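Local coordinates for putative agmatinase (Clostridium difficile, PDB 3LHL), which probably hydrolyses agmatine to putrescine and urea, as a manganese-dependent member of the arginase family, at residues K83-R86 against V90-M93; D121-L126 against T216-G221; F168-K173 against M177-I182. One frame throughout, in Å; residues are numbered along the deposited sequence.

Interaction 1. Residues K83-R86 against V90-M93. With PO4 (phosphate ion), chain G.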
ATOM      1  N   LYS A  83      10.054 -12.916   8.222  1.00 19.71           N
ATOM      2  CA  LYS A  83      11.396 -12.760   8.746  1.00 21.49           C
ATOM      3  C   LYS A  83      11.645 -11.315   9.185  1.00 20.70           C
ATOM      4  O   LYS A  83      12.264 -11.074  10.226  1.00 20.91           O
ATOM      5  CB  LYS A  83      12.416 -13.197   7.697  1.00 22.22           C
ATOM      6  CG  LYS A  83      12.310 -14.673   7.357  1.00 24.11           C
ATOM      7  CD  LYS A  83      13.096 -15.023   6.107  1.00 28.84           C
ATOM      8  CE  LYS A  83      12.816 -16.457   5.685  1.00 31.91           C
ATOM      9  NZ  LYS A  83      13.428 -16.782   4.362  1.00 35.51           N
ATOM     10  N   ILE A  84      11.151 -10.354   8.409  1.00 19.18           N
ATOM     11  CA  ILE A  84      11.334  -8.948   8.757  1.00 17.66           C
ATOM     12  C   ILE A  84      10.582  -8.636  10.051  1.00 18.01           C
ATOM     13  O   ILE A  84      11.125  -8.012  10.964  1.00 16.45           O
ATOM     14  CB  ILE A  84      10.827  -8.019   7.629  1.00 18.90           C
ATOM     15  CG1 ILE A  84      11.664  -8.244   6.361  1.00 16.13           C
ATOM     16  CG2 ILE A  84      10.908  -6.555   8.075  1.00 15.47           C
ATOM     17  CD1 ILE A  84      11.124  -7.559   5.131  1.00 14.57           C
ATOM     18  N   VAL A  85       9.334  -9.083  10.130  1.00 16.85           N
ATOM     19  CA  VAL A  85       8.530  -8.854  11.320  1.00 17.25           C
ATOM     20  C   VAL A  85       9.169  -9.547  12.520  1.00 18.10           C
ATOM     21  O   VAL A  85       9.239  -8.984  13.616  1.00 17.07           O
ATOM     22  CB  VAL A  85       7.098  -9.406  11.140  1.00 19.05           C
ATOM     23  CG1 VAL A  85       6.333  -9.321  12.464  1.00 16.16           C
ATOM     24  CG2 VAL A  85       6.374  -8.635  10.036  1.00 16.63           C
ATOM     25  N   ARG A  86       9.623 -10.779  12.301  1.00 17.07           N
ATOM     26  CA  ARG A  86      10.256 -11.575  13.347  1.00 18.80           C
ATOM     27  C   ARG A  86      11.475 -10.864  13.918  1.00 19.22           C
ATOM     28  O   ARG A  86      11.754 -10.951  15.109  1.00 17.74           O
ATOM     29  CB  ARG A  86      10.685 -12.933  12.788  1.00 18.84           C
ATOM     30  CG  ARG A  86      11.515 -13.783  13.748  1.00 21.18           C
ATOM     31  CD  ARG A  86      12.327 -14.815  12.979  1.00 21.80           C
ATOM     32  NE  ARG A  86      13.268 -14.158  12.077  1.00 25.06           N
ATOM     33  CZ  ARG A  86      13.877 -14.751  11.057  1.00 25.88           C
ATOM     34  NH1 ARG A  86      13.653 -16.032  10.787  1.00 24.04           N
ATOM     35  NH2 ARG A  86      14.708 -14.056  10.298  1.00 27.84           N
ATOM     36  N   VAL A  90      10.169  -3.089  10.368  1.00 19.27           N
ATOM     37  CA  VAL A  90       8.992  -2.765   9.590  1.00 18.71           C
ATOM     38  C   VAL A  90       9.161  -3.136   8.126  1.00 18.43           C
ATOM     39  O   VAL A  90      10.110  -2.706   7.471  1.00 18.66           O
ATOM     40  CB  VAL A  90       8.669  -1.253   9.685  1.00 18.23           C
ATOM     41  CG1 VAL A  90       7.460  -0.913   8.817  1.00 17.66           C
ATOM     42  CG2 VAL A  90       8.409  -0.876  11.129  1.00 16.76           C
ATOM     43  N   PRO A  91       8.256  -3.973   7.603  1.00 17.17           N
ATOM     44  CA  PRO A  91       8.348  -4.365   6.198  1.00 16.89           C
ATOM     45  C   PRO A  91       7.648  -3.310   5.345  1.00 17.46           C
ATOM     46  O   PRO A  91       6.522  -2.912   5.642  1.00 17.22           O
ATOM     47  CB  PRO A  91       7.624  -5.710   6.163  1.00 17.46           C
ATOM     48  CG  PRO A  91       6.551  -5.532   7.199  1.00 16.33           C
ATOM     49  CD  PRO A  91       7.290  -4.822   8.327  1.00 17.91           C
ATOM     50  N   PHE A  92       8.333  -2.837   4.311  1.00 15.65           N
ATOM     51  CA  PHE A  92       7.767  -1.857   3.402  1.00 15.26           C
ATOM     52  C   PHE A  92       7.861  -2.481   2.014  1.00 15.93           C
ATOM     53  O   PHE A  92       8.924  -2.514   1.400  1.00 13.89           O
ATOM     54  CB  PHE A  92       8.555  -0.549   3.467  1.00 18.17           C
ATOM     55  CG  PHE A  92       7.873   0.608   2.792  1.00 21.23           C
ATOM     56  CD1 PHE A  92       8.305   1.907   3.020  1.00 23.57           C
ATOM     57  CD2 PHE A  92       6.809   0.402   1.919  1.00 24.58           C
ATOM     58  CE1 PHE A  92       7.690   2.989   2.391  1.00 24.65           C
ATOM     59  CE2 PHE A  92       6.185   1.481   1.282  1.00 26.15           C
ATOM     60  CZ  PHE A  92       6.630   2.774   1.520  1.00 25.42           C
HETATM   61  N   MSE A  93       6.729  -2.984   1.537  1.00 16.95           N
HETATM   62  CA  MSE A  93       6.650  -3.648   0.248  1.00 18.02           C
HETATM   63  C   MSE A  93       6.209  -2.726  -0.893  1.00 19.04           C
HETATM   64  O   MSE A  93       5.266  -1.938  -0.756  1.00 14.49           O
HETATM   65  CB  MSE A  93       5.695  -4.842   0.378  1.00 20.74           C
HETATM   66  CG  MSE A  93       5.550  -5.717  -0.854  1.00 26.26           C
HETATM   67 SE   MSE A  93       4.509  -7.330  -0.456  1.00 37.40          SE
HETATM   68  CE  MSE A  93       2.860  -6.477   0.115  1.00 30.78           C
TER
HETATM   69  P   PO4 G 306      13.187 -19.468  11.368  1.00 58.92           P
HETATM   70  O1  PO4 G 306      11.984 -19.912  10.609  1.00 55.72           O
HETATM   71  O2  PO4 G 306      12.841 -18.281  12.194  1.00 55.52           O
HETATM   72  O3  PO4 G 306      13.650 -20.571  12.254  1.00 56.54           O
HETATM   73  O4  PO4 G 306      14.272 -19.111  10.413  1.00 56.04           O
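Aliphatic packing joins I84, near the C-terminal end of helix 70-86, to P91 at the start of strand 90-95. The gamma methyl of I84 does most of the touching: CG2 lies 3.7 Å from N of P91 and 3.9 Å from CB of P91, so it rests on the ring where it joins the main chain. It also comes within 3.8 Å of C of V90. A first torsion of -63° sets CG2 of I84 trans to its own backbone N and directs it at the strand, while the other branch brings CD1 to 4.1 Å from CB of P91. V85 adds a looser contact, its CG2 standing 4.2 Å from CG of P91.

Polar bonding lies at the flanks. P91 has no amide hydrogen to give, but V90 pairs with N9 and I11, F92 with I11 and F13, and P91 itself with C244 of strand 240-247. R86 takes no part in the packing on the strand; its side chain, bent at chi3 (62°), holds a phosphate ion, NH1 donating to O2 of the phosphate at 2.8 Å with an N-H...O angle of 141°. That ion probably came from the crystallisation liquor and meets the guanidinium at its edge.

The contact packs the last turn of the helix against the second strand of a beta-alpha-beta crossover: helix 70-86 connects strand 57-62 to strand 90-95 and packs over strand 10-15 between them, where I84 also touches I11 and F13. V108 of helix 101-111 covers both V85 and P91. The side chains that meet are apolar, and CG2 of I84 also rests on the V90-P91 peptide, a chemistry that depends on the fit of shapes and suits branched residues and a compact proline, whereas the charged R86 is exposed.

Interaction 2. Residues D121-L126 against T216-G221. With MN (manganese (II) ion), chain C; MN (manganese (II) ion), chain B.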
ATOM      1  N   ASP A 121      -7.491   3.658  -1.883  1.00 14.72           N
ATOM      2  CA  ASP A 121      -7.775   2.980  -3.137  1.00 15.49           C
ATOM      3  C   ASP A 121      -8.900   3.685  -3.890  1.00 16.35           C
ATOM      4  O   ASP A 121      -9.683   4.440  -3.302  1.00 15.89           O
ATOM      5  CB  ASP A 121      -8.229   1.548  -2.817  1.00 14.11           C
ATOM      6  CG  ASP A 121      -7.864   0.542  -3.901  1.00 16.01           C
ATOM      7  OD1 ASP A 121      -8.207   0.765  -5.086  1.00  9.87           O
ATOM      8  OD2 ASP A 121      -7.238  -0.482  -3.547  1.00 13.76           O
ATOM      9  N   ALA A 122      -8.979   3.426  -5.191  1.00 15.11           N
ATOM     10  CA  ALA A 122     -10.042   3.983  -6.013  1.00 15.36           C
ATOM     11  C   ALA A 122     -11.146   2.931  -5.989  1.00 17.72           C
ATOM     12  O   ALA A 122     -12.326   3.238  -6.206  1.00 20.14           O
ATOM     13  CB  ALA A 122      -9.555   4.191  -7.425  1.00 14.32           C
ATOM     14  N   HIS A 123     -10.749   1.691  -5.697  1.00 16.07           N
ATOM     15  CA  HIS A 123     -11.669   0.558  -5.645  1.00 17.69           C
ATOM     16  C   HIS A 123     -11.838  -0.016  -4.241  1.00 18.02           C
ATOM     17  O   HIS A 123     -10.909   0.016  -3.426  1.00 16.92           O
ATOM     18  CB  HIS A 123     -11.181  -0.544  -6.591  1.00 15.82           C
ATOM     19  CG  HIS A 123     -10.758  -0.032  -7.930  1.00 18.72           C
ATOM     20  ND1 HIS A 123      -9.477   0.413  -8.185  1.00 16.36           N
ATOM     21  CD2 HIS A 123     -11.467   0.193  -9.063  1.00 16.78           C
ATOM     22  CE1 HIS A 123      -9.418   0.892  -9.415  1.00 18.09           C
ATOM     23  NE2 HIS A 123     -10.613   0.771  -9.968  1.00 16.79           N
ATOM     24  N   THR A 124     -13.025  -0.556  -3.975  1.00 17.72           N
ATOM     25  CA  THR A 124     -13.341  -1.148  -2.679  1.00 16.67           C
ATOM     26  C   THR A 124     -12.536  -2.421  -2.416  1.00 17.19           C
ATOM     27  O   THR A 124     -12.063  -2.647  -1.300  1.00 17.69           O
ATOM     28  CB  THR A 124     -14.851  -1.515  -2.568  1.00 19.01           C
ATOM     29  OG1 THR A 124     -15.132  -2.649  -3.400  1.00 18.48           O
ATOM     30  CG2 THR A 124     -15.735  -0.340  -3.001  1.00 14.27           C
ATOM     31  N   ASP A 125     -12.379  -3.247  -3.449  1.00 16.20           N
ATOM     32  CA  ASP A 125     -11.657  -4.510  -3.313  1.00 17.20           C
ATOM     33  C   ASP A 125     -12.381  -5.428  -2.325  1.00 18.36           C
ATOM     34  O   ASP A 125     -11.775  -6.304  -1.713  1.00 18.69           O
ATOM     35  CB  ASP A 125     -10.223  -4.265  -2.832  1.00 16.34           C
ATOM     36  CG  ASP A 125      -9.324  -3.736  -3.928  1.00 16.16           C
ATOM     37  OD1 ASP A 125      -9.762  -3.721  -5.098  1.00 18.00           O
ATOM     38  OD2 ASP A 125      -8.177  -3.347  -3.624  1.00 15.59           O
ATOM     39  N   LEU A 126     -13.688  -5.226  -2.180  1.00 19.71           N
ATOM     40  CA  LEU A 126     -14.470  -6.023  -1.252  1.00 19.12           C
ATOM     41  C   LEU A 126     -15.202  -7.219  -1.861  1.00 20.53           C
ATOM     42  O   LEU A 126     -15.765  -8.034  -1.133  1.00 21.52           O
ATOM     43  CB  LEU A 126     -15.467  -5.124  -0.517  1.00 18.21           C
ATOM     44  CG  LEU A 126     -14.887  -4.224   0.580  1.00 18.83           C
ATOM     45  CD1 LEU A 126     -15.985  -3.376   1.194  1.00 17.55           C
ATOM     46  CD2 LEU A 126     -14.232  -5.089   1.654  1.00 19.98           C
ATOM     47  N   THR A 216      -6.252  -0.102 -13.492  1.00 15.86           N
ATOM     48  CA  THR A 216      -7.653   0.284 -13.631  1.00 15.36           C
ATOM     49  C   THR A 216      -7.877   1.738 -13.244  1.00 15.29           C
ATOM     50  O   THR A 216      -8.426   2.022 -12.184  1.00 14.90           O
ATOM     51  CB  THR A 216      -8.527  -0.593 -12.720  1.00 18.80           C
ATOM     52  OG1 THR A 216      -8.033  -1.938 -12.757  1.00 18.95           O
ATOM     53  CG2 THR A 216      -9.993  -0.567 -13.171  1.00 15.68           C
ATOM     54  N   PRO A 217      -7.462   2.681 -14.104  1.00 15.99           N
ATOM     55  CA  PRO A 217      -7.618   4.116 -13.850  1.00 16.52           C
ATOM     56  C   PRO A 217      -9.072   4.500 -13.589  1.00 16.16           C
ATOM     57  O   PRO A 217      -9.972   4.052 -14.295  1.00 15.77           O
ATOM     58  CB  PRO A 217      -7.089   4.755 -15.131  1.00 16.91           C
ATOM     59  CG  PRO A 217      -6.131   3.746 -15.656  1.00 16.43           C
ATOM     60  CD  PRO A 217      -6.841   2.450 -15.418  1.00 15.41           C
ATOM     61  N   GLU A 218      -9.296   5.336 -12.583  1.00 16.62           N
ATOM     62  CA  GLU A 218     -10.647   5.769 -12.246  1.00 19.87           C
ATOM     63  C   GLU A 218     -10.727   7.289 -12.105  1.00 19.95           C
ATOM     64  O   GLU A 218     -10.130   7.873 -11.199  1.00 18.78           O
ATOM     65  CB  GLU A 218     -11.092   5.109 -10.939  1.00 22.15           C
ATOM     66  CG  GLU A 218     -12.527   5.403 -10.538  1.00 26.90           C
ATOM     67  CD  GLU A 218     -13.545   4.819 -11.508  1.00 27.67           C
ATOM     68  OE1 GLU A 218     -13.313   3.700 -12.020  1.00 28.19           O
ATOM     69  OE2 GLU A 218     -14.584   5.471 -11.740  1.00 28.78           O
ATOM     70  N   PRO A 219     -11.475   7.952 -13.003  1.00 21.01           N
ATOM     71  CA  PRO A 219     -11.610   9.412 -12.941  1.00 20.84           C
ATOM     72  C   PRO A 219     -12.241   9.856 -11.623  1.00 20.09           C
ATOM     73  O   PRO A 219     -12.994   9.102 -11.006  1.00 19.95           O
ATOM     74  CB  PRO A 219     -12.514   9.732 -14.135  1.00 21.55           C
ATOM     75  CG  PRO A 219     -12.253   8.595 -15.089  1.00 21.80           C
ATOM     76  CD  PRO A 219     -12.199   7.404 -14.164  1.00 20.82           C
ATOM     77  N   GLY A 220     -11.931  11.074 -11.195  1.00 19.11           N
ATOM     78  CA  GLY A 220     -12.501  11.586  -9.962  1.00 19.70           C
ATOM     79  C   GLY A 220     -11.695  11.393  -8.687  1.00 20.03           C
ATOM     80  O   GLY A 220     -12.248  11.493  -7.596  1.00 22.20           O
ATOM     81  N   GLY A 221     -10.398  11.122  -8.805  1.00 19.41           N
ATOM     82  CA  GLY A 221      -9.583  10.944  -7.617  1.00 18.11           C
ATOM     83  C   GLY A 221      -8.901  12.236  -7.192  1.00 18.92           C
ATOM     84  O   GLY A 221      -9.121  13.289  -7.797  1.00 19.22           O
TER
HETATM   85 MN    MN C 302      -7.347   0.016  -7.095  1.00 17.84          MN
HETATM   86 MN    MN B 301      -6.566  -2.116  -4.809  1.00 18.22          MN
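H123 turns its ring toward T216 through a first torsion of -45°, which sets CG opposite the carbonyl carbon, and a second of 87°, which directs ND1 to a manganese ion and the CE1-NE2 edge to the 216-221 loop. The T216 methyl, trans to its backbone N, meets that edge: CG2 is 3.5 Å from NE2 of H123. The carbonyl O of T216 lies in the ring plane, 3.2 Å from CE1 of H123. Beside this pair, CB of A122 packs on CB of E218 at 3.9 Å, and the same alanine methyl lies over one face of the imidazole, a small side chain that fits between the E218 CB and that face.

The metal site is organised around D121, whose carboxylate bridges two manganese ions. OD1 of D121 binds one at 2.3 Å, shared with ND1 of H123 at 2.4 Å; OD2 of D121 binds the other, shared with OD2 of D125. D202 and D204 complete the first set, H98 and D202 the second. An Asx turn steadies the bridge: N of H123 donates to OD1 of D121 at 2.8 Å (164°), from above the carboxylate plane.

This is the binuclear manganese centre of the arginase fold, built at the ends of strands 90-95, 115-120 and 196-202 and the loops that follow them, with strand 153-158 and helices 140-148 and 163-170 packed against the metal-binding loop.

Interaction 3. Residues F168-K173 against M177-I182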
ATOM      1  N   PHE A 168     -21.890  -3.479   1.749  1.00 26.39           N
ATOM      2  CA  PHE A 168     -21.113  -4.258   2.709  1.00 27.21           C
ATOM      3  C   PHE A 168     -20.459  -3.331   3.723  1.00 27.80           C
ATOM      4  O   PHE A 168     -20.406  -3.636   4.917  1.00 28.61           O
ATOM      5  CB  PHE A 168     -20.030  -5.064   1.978  1.00 28.50           C
ATOM      6  CG  PHE A 168     -19.347  -6.096   2.838  1.00 28.60           C
ATOM      7  CD1 PHE A 168     -19.994  -7.282   3.172  1.00 29.38           C
ATOM      8  CD2 PHE A 168     -18.056  -5.882   3.311  1.00 29.29           C
ATOM      9  CE1 PHE A 168     -19.365  -8.246   3.966  1.00 29.65           C
ATOM     10  CE2 PHE A 168     -17.417  -6.838   4.107  1.00 29.27           C
ATOM     11  CZ  PHE A 168     -18.074  -8.022   4.435  1.00 28.51           C
ATOM     12  N   ALA A 169     -19.974  -2.190   3.245  1.00 28.42           N
ATOM     13  CA  ALA A 169     -19.315  -1.227   4.114  1.00 30.21           C
ATOM     14  C   ALA A 169     -20.243  -0.165   4.695  1.00 31.05           C
ATOM     15  O   ALA A 169     -20.234   0.072   5.902  1.00 32.74           O
ATOM     16  CB  ALA A 169     -18.167  -0.552   3.365  1.00 28.81           C
ATOM     17  N   THR A 170     -21.041   0.468   3.840  1.00 31.57           N
ATOM     18  CA  THR A 170     -21.939   1.537   4.271  1.00 33.61           C
ATOM     19  C   THR A 170     -23.190   1.104   5.030  1.00 34.56           C
ATOM     20  O   THR A 170     -23.585   1.754   6.000  1.00 36.05           O
ATOM     21  CB  THR A 170     -22.389   2.401   3.075  1.00 32.81           C
ATOM     22  OG1 THR A 170     -23.023   1.570   2.096  1.00 34.91           O
ATOM     23  CG2 THR A 170     -21.201   3.099   2.448  1.00 32.66           C
ATOM     24  N   GLU A 171     -23.822   0.025   4.588  1.00 33.96           N
ATOM     25  CA  GLU A 171     -25.030  -0.450   5.249  1.00 34.22           C
ATOM     26  C   GLU A 171     -24.753  -1.508   6.301  1.00 32.89           C
ATOM     27  O   GLU A 171     -25.276  -1.431   7.413  1.00 33.14           O
ATOM     28  CB  GLU A 171     -26.014  -1.006   4.223  1.00 36.04           C
ATOM     29  CG  GLU A 171     -26.795   0.059   3.487  1.00 40.40           C
ATOM     30  CD  GLU A 171     -27.731  -0.530   2.453  1.00 43.62           C
ATOM     31  OE1 GLU A 171     -28.373  -1.561   2.759  1.00 42.51           O
ATOM     32  OE2 GLU A 171     -27.831   0.042   1.342  1.00 46.50           O
ATOM     33  N   GLU A 172     -23.941  -2.497   5.944  1.00 31.92           N
ATOM     34  CA  GLU A 172     -23.599  -3.576   6.863  1.00 31.04           C
ATOM     35  C   GLU A 172     -22.471  -3.181   7.818  1.00 29.49           C
ATOM     36  O   GLU A 172     -22.162  -3.913   8.755  1.00 29.93           O
ATOM     37  CB  GLU A 172     -23.220  -4.827   6.073  1.00 33.29           C
ATOM     38  CG  GLU A 172     -24.344  -5.347   5.191  1.00 38.70           C
ATOM     39  CD  GLU A 172     -23.987  -6.644   4.486  1.00 42.02           C
ATOM     40  OE1 GLU A 172     -23.630  -7.622   5.182  1.00 45.08           O
ATOM     41  OE2 GLU A 172     -24.067  -6.688   3.237  1.00 42.49           O
ATOM     42  N   LYS A 173     -21.852  -2.032   7.564  1.00 27.39           N
ATOM     43  CA  LYS A 173     -20.785  -1.507   8.415  1.00 27.04           C
ATOM     44  C   LYS A 173     -19.643  -2.473   8.744  1.00 24.36           C
ATOM     45  O   LYS A 173     -19.128  -2.471   9.857  1.00 22.94           O
ATOM     46  CB  LYS A 173     -21.387  -0.994   9.729  1.00 29.41           C
ATOM     47  CG  LYS A 173     -22.599  -0.098   9.548  1.00 32.51           C
ATOM     48  CD  LYS A 173     -23.048   0.505  10.869  1.00 35.36           C
ATOM     49  CE  LYS A 173     -24.263   1.413  10.686  1.00 37.77           C
ATOM     50  NZ  LYS A 173     -24.647   2.094  11.959  1.00 39.36           N
HETATM   51  N   MSE A 177     -15.607   3.402   5.507  1.00 22.01           N
HETATM   52  CA  MSE A 177     -15.252   3.817   4.163  1.00 23.94           C
HETATM   53  C   MSE A 177     -15.610   5.251   3.834  1.00 23.57           C
HETATM   54  O   MSE A 177     -16.754   5.661   3.999  1.00 23.74           O
HETATM   55  CB  MSE A 177     -15.928   2.896   3.145  1.00 26.07           C
HETATM   56  CG  MSE A 177     -15.650   3.263   1.698  1.00 30.32           C
HETATM   57 SE   MSE A 177     -16.602   2.137   0.444  1.00 40.33          SE
HETATM   58  CE  MSE A 177     -15.546   0.519   0.631  1.00 34.86           C
ATOM     59  N   GLU A 178     -14.628   6.023   3.382  1.00 23.45           N
ATOM     60  CA  GLU A 178     -14.916   7.390   2.978  1.00 23.37           C
ATOM     61  C   GLU A 178     -14.965   7.325   1.460  1.00 23.07           C
ATOM     62  O   GLU A 178     -13.967   7.009   0.803  1.00 22.51           O
ATOM     63  CB  GLU A 178     -13.832   8.375   3.413  1.00 24.02           C
ATOM     64  CG  GLU A 178     -14.320   9.821   3.298  1.00 25.78           C
ATOM     65  CD  GLU A 178     -13.203  10.843   3.210  1.00 25.96           C
ATOM     66  OE1 GLU A 178     -12.230  10.733   3.984  1.00 27.09           O
ATOM     67  OE2 GLU A 178     -13.313  11.768   2.372  1.00 22.67           O
ATOM     68  N   ILE A 179     -16.129   7.613   0.903  1.00 22.50           N
ATOM     69  CA  ILE A 179     -16.304   7.554  -0.538  1.00 22.63           C
ATOM     70  C   ILE A 179     -15.982   8.867  -1.230  1.00 22.59           C
ATOM     71  O   ILE A 179     -16.332   9.941  -0.746  1.00 22.52           O
ATOM     72  CB  ILE A 179     -17.751   7.126  -0.882  1.00 23.64           C
ATOM     73  CG1 ILE A 179     -18.015   5.732  -0.302  1.00 21.27           C
ATOM     74  CG2 ILE A 179     -17.973   7.149  -2.399  1.00 21.78           C
ATOM     75  CD1 ILE A 179     -19.469   5.311  -0.352  1.00 25.55           C
ATOM     76  N   GLY A 180     -15.285   8.761  -2.358  1.00 22.91           N
ATOM     77  CA  GLY A 180     -14.937   9.928  -3.149  1.00 22.13           C
ATOM     78  C   GLY A 180     -13.984  10.946  -2.558  1.00 22.36           C
ATOM     79  O   GLY A 180     -13.863  12.048  -3.093  1.00 23.96           O
ATOM     80  N   GLY A 181     -13.304  10.600  -1.470  1.00 21.22           N
ATOM     81  CA  GLY A 181     -12.382  11.547  -0.872  1.00 20.28           C
ATOM     82  C   GLY A 181     -11.546  10.977   0.258  1.00 19.63           C
ATOM     83  O   GLY A 181     -11.682   9.805   0.613  1.00 18.04           O
ATOM     84  N   ILE A 182     -10.678  11.814   0.818  1.00 18.58           N
ATOM     85  CA  ILE A 182      -9.801  11.416   1.917  1.00 19.26           C
ATOM     86  C   ILE A 182      -9.827  12.463   3.036  1.00 18.68           C
ATOM     87  O   ILE A 182      -8.968  12.463   3.917  1.00 18.12           O
ATOM     88  CB  ILE A 182      -8.345  11.266   1.428  1.00 18.53           C
ATOM     89  CG1 ILE A 182      -7.860  12.602   0.859  1.00 17.51           C
ATOM     90  CG2 ILE A 182      -8.257  10.183   0.349  1.00 18.01           C
ATOM     91  CD1 ILE A 182      -6.440  12.583   0.385  1.00 16.14           C
TER
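A169 and M177 make the more buried of two apolar contacts here. The alanine CB lies 3.9 Å from CE of M177, a selenomethionine, and 4.1 Å from CB of the same residue, so the long side chain arches over the methyl, touching it with its root and its end. It does so because it runs extended through its first two torsions and bends only at the third (-74°), which folds CE back to the helix. The small alanine allows helix and strand to come close. Further along, CG2 of T170 meets CD1 of I179 at 4.0 Å, the two side chains crossing at about a right angle near solvent; an amphipathic threonine fits such a margin, with its methyl on the isoleucine and its OG1 hydrogen-bonded back to the carbonyl O of F166.

The contact closes the beta-alpha-beta unit of strand 153-158, helix 163-170 and strand 176-179, the last being the outermost strand at one end of the parallel sheet. Between helix and strand the chain reverses at K173, which leaves helical geometry with a positive phi of 51°.

Farther out, F168 meets the ring of H174 in the connecting loop and packs edge-to-face with W145. Strand 176-179 is placed by backbone bonds from E178 to Q155 and from G180 to I158, while M177 also rests on F166, Q155 and I158.

Overall arrangement
Following the chain from the N terminus, interaction 1 comes first and closes a short loop between helix 70-86 and strand 90-95. Interaction 2 then opens at 121-126 and closes only at 216-221, joining the metal-binding loop after strand 115-120 to a loop that follows strand 196-202. Interaction 3 is nested within that excursion, closing the small turn between helix 163-170 and strand 176-179. Interactions 1 and 3 reach the same parallel sheet, interaction 3 at its outermost strand. Interactions 2 and 3 touch: CG2 of T124 lies 3.7 Å from CE of M177, and L126 packs on F168. Interaction 1 stands on the opposite side of the chain's centre, its centre about 27 Å from that of interaction 2.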